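Local coordinates for PelA (Pseudomonas aeruginosa, PDB 5TCB), which carries in this fragment a family GH114 glycoside hydrolase domain, and as a full-length protein is probably also a deacetylase, at residues R114-R125 against S157-E166. Sequence-based numbering, arbitrary orientation. Where two conformers were deposited one is given.
Sequences RAHLLKRAAELR and SFLAQLHRQE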
ATOM      1  N   ARG A 114      15.478   6.773   6.580  1.00 20.39           N
ATOM      2  CA  ARG A 114      15.846   5.888   5.481  1.00 21.22           C
ATOM      3  C   ARG A 114      16.491   4.612   6.005  1.00 20.18           C
ATOM      4  O   ARG A 114      16.170   3.506   5.542  1.00 20.09           O
ATOM      5  CB  ARG A 114      16.789   6.631   4.537  1.00 22.04           C
ATOM      6  CG  ARG A 114      16.179   7.890   3.908  1.00 22.60           C
ATOM      7  CD  ARG A 114      17.216   8.790   3.214  1.00 26.66           C
ATOM      8  NE  ARG A 114      17.724   8.230   1.958  1.00 27.12           N
ATOM      9  CZ  ARG A 114      17.195   8.446   0.749  1.00 28.34           C
ATOM     10  NH1 ARG A 114      16.126   9.231   0.594  1.00 25.84           N
ATOM     11  NH2 ARG A 114      17.755   7.888  -0.314  1.00 26.05           N
ATOM     12  N   ALA A 115      17.413   4.740   6.972  1.00 21.32           N
ATOM     13  CA  ALA A 115      18.066   3.550   7.518  1.00 22.12           C
ATOM     14  C   ALA A 115      17.060   2.636   8.203  1.00 21.09           C
ATOM     15  O   ALA A 115      17.162   1.404   8.114  1.00 23.54           O
ATOM     16  CB  ALA A 115      19.165   3.958   8.497  1.00 26.24           C
ATOM     17  N   HIS A 116      16.129   3.225   8.950  1.00 21.68           N
ATOM     18  CA  HIS A 116      15.093   2.455   9.619  1.00 24.26           C
ATOM     19  C   HIS A 116      14.311   1.619   8.617  1.00 21.32           C
ATOM     20  O   HIS A 116      14.114   0.406   8.811  1.00 21.36           O
ATOM     21  CB  HIS A 116      14.173   3.420  10.376  1.00 21.52           C
ATOM     22  CG  HIS A 116      12.928   2.781  10.892  1.00 27.03           C
ATOM     23  ND1 HIS A 116      12.889   2.088  12.084  1.00 33.79           N
ATOM     24  CD2 HIS A 116      11.676   2.724  10.378  1.00 22.38           C
ATOM     25  CE1 HIS A 116      11.666   1.628  12.277  1.00 29.05           C
ATOM     26  NE2 HIS A 116      10.912   2.001  11.262  1.00 26.07           N
ATOM     27  N   LEU A 117      13.885   2.240   7.520  1.00 17.91           N
ATOM     28  CA  LEU A 117      13.080   1.528   6.538  1.00 18.76           C
ATOM     29  C   LEU A 117      13.870   0.421   5.865  1.00 18.46           C
ATOM     30  O   LEU A 117      13.317  -0.655   5.602  1.00 18.63           O
ATOM     31  CB  LEU A 117      12.544   2.518   5.500  1.00 18.21           C
ATOM     32  CG  LEU A 117      11.464   3.488   5.947  1.00 18.46           C
ATOM     33  CD1 LEU A 117      11.204   4.445   4.809  1.00 20.49           C
ATOM     34  CD2 LEU A 117      10.169   2.794   6.409  1.00 20.16           C
ATOM     35  N   LEU A 118      15.149   0.671   5.537  1.00 18.47           N
ATOM     36  CA  LEU A 118      15.968  -0.360   4.896  1.00 19.75           C
ATOM     37  C   LEU A 118      16.209  -1.531   5.832  1.00 21.72           C
ATOM     38  O   LEU A 118      16.238  -2.685   5.385  1.00 22.05           O
ATOM     39  CB  LEU A 118      17.299   0.227   4.415  1.00 21.47           C
ATOM     40  CG  LEU A 118      17.176   1.237   3.261  1.00 22.92           C
ATOM     41  CD1 LEU A 118      18.515   1.882   3.022  1.00 27.07           C
ATOM     42  CD2 LEU A 118      16.699   0.572   1.979  1.00 24.73           C
ATOM     43  N   LYS A 119      16.403  -1.258   7.126  1.00 20.77           N
ATOM     44  CA  LYS A 119      16.556  -2.328   8.107  1.00 20.68           C
ATOM     45  C   LYS A 119      15.280  -3.155   8.203  1.00 22.59           C
ATOM     46  O   LYS A 119      15.327  -4.391   8.266  1.00 22.22           O
ATOM     47  CB  LYS A 119      16.939  -1.724   9.462  1.00 24.00           C
ATOM     48  N   ARG A 120      14.124  -2.481   8.216  1.00 20.09           N
ATOM     49  CA  ARG A 120      12.843  -3.174   8.248  1.00 22.26           C
ATOM     50  C   ARG A 120      12.671  -4.054   7.017  1.00 20.25           C
ATOM     51  O   ARG A 120      12.215  -5.202   7.121  1.00 19.42           O
ATOM     52  CB  ARG A 120      11.719  -2.144   8.351  1.00 22.22           C
ATOM     53  CG  ARG A 120      10.340  -2.709   8.475  1.00 26.25           C
ATOM     54  CD  ARG A 120      10.135  -3.392   9.797  1.00 34.65           C
ATOM     55  NE  ARG A 120       8.807  -3.992   9.889  1.00 39.63           N
ATOM     56  CZ  ARG A 120       8.550  -5.144  10.497  1.00 48.91           C
ATOM     57  NH1 ARG A 120       9.531  -5.838  11.061  1.00 43.78           N
ATOM     58  NH2 ARG A 120       7.308  -5.606  10.532  1.00 70.69           N
ATOM     59  N   ALA A 121      13.046  -3.543   5.847  1.00 18.60           N
ATOM     60  CA  ALA A 121      12.947  -4.346   4.641  1.00 17.94           C
ATOM     61  C   ALA A 121      13.791  -5.601   4.771  1.00 17.61           C
ATOM     62  O   ALA A 121      13.361  -6.677   4.364  1.00 18.78           O
ATOM     63  CB  ALA A 121      13.377  -3.530   3.427  1.00 18.19           C
ATOM     64  N   ALA A 122      15.008  -5.476   5.312  1.00 18.76           N
ATOM     65  CA  ALA A 122      15.855  -6.654   5.461  1.00 21.12           C
ATOM     66  C   ALA A 122      15.222  -7.669   6.398  1.00 21.56           C
ATOM     67  O   ALA A 122      15.295  -8.884   6.160  1.00 22.56           O
ATOM     68  CB  ALA A 122      17.222  -6.236   5.967  1.00 21.56           C
ATOM     69  N   GLU A 123      14.631  -7.201   7.499  1.00 19.66           N
ATOM     70  CA  GLU A 123      13.986  -8.127   8.430  1.00 20.64           C
ATOM     71  C   GLU A 123      12.811  -8.843   7.775  1.00 21.27           C
ATOM     72  O   GLU A 123      12.635 -10.049   7.971  1.00 23.24           O
ATOM     73  CB  GLU A 123      13.521  -7.401   9.690  1.00 27.38           C
ATOM     74  CG  GLU A 123      14.658  -7.002  10.628  1.00 58.46           C
ATOM     75  CD  GLU A 123      15.607  -8.165  10.910  1.00 86.18           C
ATOM     76  OE1 GLU A 123      15.124  -9.243  11.317  1.00100.40           O
ATOM     77  OE2 GLU A 123      16.829  -8.010  10.697  1.00 90.08           O
ATOM     78  N   LEU A 124      12.005  -8.115   6.998  1.00 19.15           N
ATOM     79  CA  LEU A 124      10.862  -8.717   6.318  1.00 20.25           C
ATOM     80  C   LEU A 124      11.327  -9.708   5.251  1.00 20.24           C
ATOM     81  O   LEU A 124      10.707 -10.764   5.076  1.00 19.06           O
ATOM     82  CB  LEU A 124       9.982  -7.605   5.746  1.00 17.42           C
ATOM     83  CG  LEU A 124       9.343  -6.777   6.868  1.00 18.69           C
ATOM     84  CD1 LEU A 124       8.754  -5.503   6.284  1.00 20.01           C
ATOM     85  CD2 LEU A 124       8.293  -7.586   7.644  1.00 19.42           C
ATOM     86  N   ARG A 125      12.434  -9.418   4.566  1.00 19.07           N
ATOM     87  CA  ARG A 125      13.040 -10.396   3.653  1.00 18.19           C
ATOM     88  C   ARG A 125      13.410 -11.678   4.393  1.00 19.56           C
ATOM     89  O   ARG A 125      13.118 -12.782   3.920  1.00 22.14           O
ATOM     90  CB  ARG A 125      14.265  -9.803   2.964  1.00 19.73           C
ATOM     91  CG  ARG A 125      15.088 -10.799   2.090  1.00 21.70           C
ATOM     92  CD  ARG A 125      16.464 -11.051   2.664  1.00 22.69           C
ATOM     93  NE  ARG A 125      17.184  -9.794   2.784  1.00 22.77           N
ATOM     94  CZ  ARG A 125      18.243  -9.577   3.553  1.00 29.46           C
ATOM     95  NH1 ARG A 125      18.781 -10.555   4.280  1.00 28.72           N
ATOM     96  NH2 ARG A 125      18.775  -8.366   3.578  1.00 31.90           N
ATOM     97  N   SER A 157      14.943   8.437  -4.735  1.00 21.01           N
ATOM     98  CA  SER A 157      16.248   7.836  -4.463  1.00 20.25           C
ATOM     99  C   SER A 157      16.150   6.748  -3.405  1.00 22.33           C
ATOM    100  O   SER A 157      16.872   5.741  -3.487  1.00 23.22           O
ATOM    101  CB  SER A 157      17.257   8.903  -4.030  1.00 24.97           C
ATOM    102  OG  SER A 157      16.973   9.424  -2.751  1.00 31.24           O
ATOM    103  N   PHE A 158      15.276   6.921  -2.409  1.00 20.20           N
ATOM    104  CA  PHE A 158      15.072   5.868  -1.424  1.00 18.70           C
ATOM    105  C   PHE A 158      14.538   4.598  -2.075  1.00 19.15           C
ATOM    106  O   PHE A 158      15.021   3.493  -1.798  1.00 21.53           O
ATOM    107  CB  PHE A 158      14.111   6.314  -0.316  1.00 19.47           C
ATOM    108  CG  PHE A 158      13.700   5.170   0.541  1.00 18.96           C
ATOM    109  CD1 PHE A 158      14.567   4.686   1.504  1.00 21.40           C
ATOM    110  CD2 PHE A 158      12.508   4.503   0.314  1.00 19.16           C
ATOM    111  CE1 PHE A 158      14.235   3.590   2.262  1.00 25.06           C
ATOM    112  CE2 PHE A 158      12.171   3.376   1.080  1.00 20.42           C
ATOM    113  CZ  PHE A 158      13.041   2.928   2.035  1.00 20.11           C
ATOM    114  N   LEU A 159      13.525   4.735  -2.932  1.00 19.66           N
ATOM    115  CA  LEU A 159      12.926   3.562  -3.557  1.00 19.87           C
ATOM    116  C   LEU A 159      13.936   2.851  -4.448  1.00 20.79           C
ATOM    117  O   LEU A 159      13.987   1.616  -4.478  1.00 19.64           O
ATOM    118  CB  LEU A 159      11.668   3.950  -4.340  1.00 18.79           C
ATOM    119  CG  LEU A 159      10.509   4.474  -3.474  1.00 19.04           C
ATOM    120  CD1 LEU A 159       9.396   5.137  -4.313  1.00 20.59           C
ATOM    121  CD2 LEU A 159       9.929   3.345  -2.605  1.00 19.11           C
ATOM    122  N   ALA A 160      14.759   3.606  -5.170  1.00 21.41           N
ATOM    123  CA  ALA A 160      15.798   2.978  -5.963  1.00 20.37           C
ATOM    124  C   ALA A 160      16.800   2.231  -5.082  1.00 22.47           C
ATOM    125  O   ALA A 160      17.247   1.140  -5.437  1.00 23.18           O
ATOM    126  CB  ALA A 160      16.496   4.014  -6.827  1.00 23.74           C
ATOM    127  N   GLN A 161      17.154   2.791  -3.923  1.00 22.01           N
ATOM    128  CA  GLN A 161      18.101   2.119  -3.042  0.58 24.68           C
ATOM    129  C   GLN A 161      17.475   0.883  -2.411  1.00 25.10           C
ATOM    130  O   GLN A 161      18.144  -0.153  -2.247  1.00 23.53           O
ATOM    131  CB  GLN A 161      18.584   3.083  -1.963  0.58 23.99           C
ATOM    132  CG  GLN A 161      19.656   2.489  -1.056  0.58 30.71           C
ATOM    133  CD  GLN A 161      20.187   3.483  -0.046  0.58 36.02           C
ATOM    134  OE1 GLN A 161      19.813   4.657  -0.054  0.58 44.74           O
ATOM    135  NE2 GLN A 161      21.061   3.014   0.833  0.58 40.38           N
ATOM    136  N   LEU A 162      16.199   0.969  -2.042  1.00 21.62           N
ATOM    137  CA  LEU A 162      15.500  -0.192  -1.516  1.00 18.74           C
ATOM    138  C   LEU A 162      15.505  -1.326  -2.524  1.00 20.14           C
ATOM    139  O   LEU A 162      15.765  -2.491  -2.179  1.00 20.75           O
ATOM    140  CB  LEU A 162      14.071   0.198  -1.153  1.00 18.40           C
ATOM    141  CG  LEU A 162      13.118  -0.945  -0.791  1.00 18.84           C
ATOM    142  CD1 LEU A 162      13.639  -1.734   0.402  1.00 20.13           C
ATOM    143  CD2 LEU A 162      11.740  -0.384  -0.510  1.00 22.33           C
ATOM    144  N   HIS A 163      15.220  -1.004  -3.785  1.00 20.38           N
ATOM    145  CA  HIS A 163      15.145  -2.000  -4.826  1.00 19.82           C
ATOM    146  C   HIS A 163      16.523  -2.596  -5.125  1.00 22.98           C
ATOM    147  O   HIS A 163      16.646  -3.801  -5.406  1.00 22.88           O
ATOM    148  CB  HIS A 163      14.498  -1.351  -6.045  1.00 23.11           C
ATOM    149  CG  HIS A 163      14.269  -2.294  -7.168  1.00 24.36           C
ATOM    150  ND1 HIS A 163      13.574  -3.472  -7.006  1.00 23.84           N
ATOM    151  CD2 HIS A 163      14.645  -2.248  -8.463  1.00 25.06           C
ATOM    152  CE1 HIS A 163      13.533  -4.111  -8.163  1.00 30.77           C
ATOM    153  NE2 HIS A 163      14.172  -3.385  -9.064  1.00 32.54           N
ATOM    154  N   ARG A 164      17.571  -1.785  -5.025  1.00 23.50           N
ATOM    155  CA  ARG A 164      18.924  -2.302  -5.230  1.00 25.69           C
ATOM    156  C   ARG A 164      19.369  -3.185  -4.061  1.00 24.87           C
ATOM    157  O   ARG A 164      20.032  -4.211  -4.275  1.00 30.96           O
ATOM    158  CB  ARG A 164      19.900  -1.134  -5.425  1.00 29.86           C
ATOM    159  N   GLN A 165      19.040  -2.790  -2.820  1.00 27.26           N
ATOM    160  CA  GLN A 165      19.413  -3.575  -1.643  1.00 25.19           C
ATOM    161  C   GLN A 165      18.651  -4.893  -1.569  1.00 22.90           C
ATOM    162  O   GLN A 165      19.209  -5.890  -1.100  1.00 25.28           O
ATOM    163  CB  GLN A 165      19.161  -2.775  -0.347  1.00 29.78           C
ATOM    164  CG  GLN A 165      19.306  -3.603   0.955  1.00 33.74           C
ATOM    165  CD  GLN A 165      18.839  -2.903   2.237  1.00 36.38           C
ATOM    166  OE1 GLN A 165      19.314  -1.805   2.556  1.00 34.94           O
ATOM    167  NE2 GLN A 165      17.933  -3.576   3.017  1.00 27.19           N
ATOM    168  N   GLU A 166      17.397  -4.927  -2.022  1.00 23.53           N
ATOM    169  CA  GLU A 166      16.506  -6.064  -1.812  1.00 23.06           C
ATOM    170  C   GLU A 166      15.872  -6.480  -3.132  1.00 19.53           C
ATOM    171  O   GLU A 166      14.659  -6.363  -3.318  1.00 20.26           O
ATOM    172  CB  GLU A 166      15.425  -5.725  -0.783  1.00 22.09           C
ATOM    173  CG  GLU A 166      15.988  -5.346   0.596  1.00 23.55           C
ATOM    174  CD  GLU A 166      16.663  -6.489   1.340  1.00 25.43           C
ATOM    175  OE1 GLU A 166      16.475  -7.685   0.973  1.00 25.60           O
ATOM    176  OE2 GLU A 166      17.383  -6.200   2.316  1.00 25.55           O
TER
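From the level of Arg-114 and Phe-158 to that of Ala-122 and Glu-166, helix 114-125 and helix 157-165 run side by side in the same sense, with Glu-166 just past the end of the second, their axes 10.6 Å apart at closest approach and crossing at -30°. Leu-118 is the central knob, seated in a hole formed by Phe-158, Gln-161, Leu-162 and Gln-165. Nearer the sheet, the Phe-158 ring is set beside Leu-117, whose CB lies 3.5 Å from Phe-158 CZ, while Ala-121 CB meets Leu-162 CD1 at 3.5 Å.

Polar groups close both ends of this apolar seam. Arg-114 bends at chi3 (72°), which lays one guanidinium face over Phe-158 CB and lets NH2 donate to Ser-157 OG (3.0 Å), somewhat out of the guanidinium plane; its NH1 bonds to the carbonyls of Leu-108 and Ala-154. At the other end, Arg-125 grips Glu-166 side-on: NE reaches OE1 and NH2 reaches OE2, both at 2.9 Å, each through a syn lone pair, with the two flat groups nearly coplanar. The anti lone pair of Glu-166 OE2 takes a bond from Gln-165 NE2 (2.8 Å), so three donors hold the carboxylate. That same NE2 also donates to Leu-118 O (3.0 Å), approaching above the carbonyl plane, on the face opposite Ala-122 N.

Ala-121 and Leu-162 both rest on Leu-132 of strand 131-135, which lies between the two helices in the chain. With eight parallel strands in sequential order, the pair exemplifies neighbouring outer helices of a beta/alpha barrel, packed on its sheet through successive beta-alpha units.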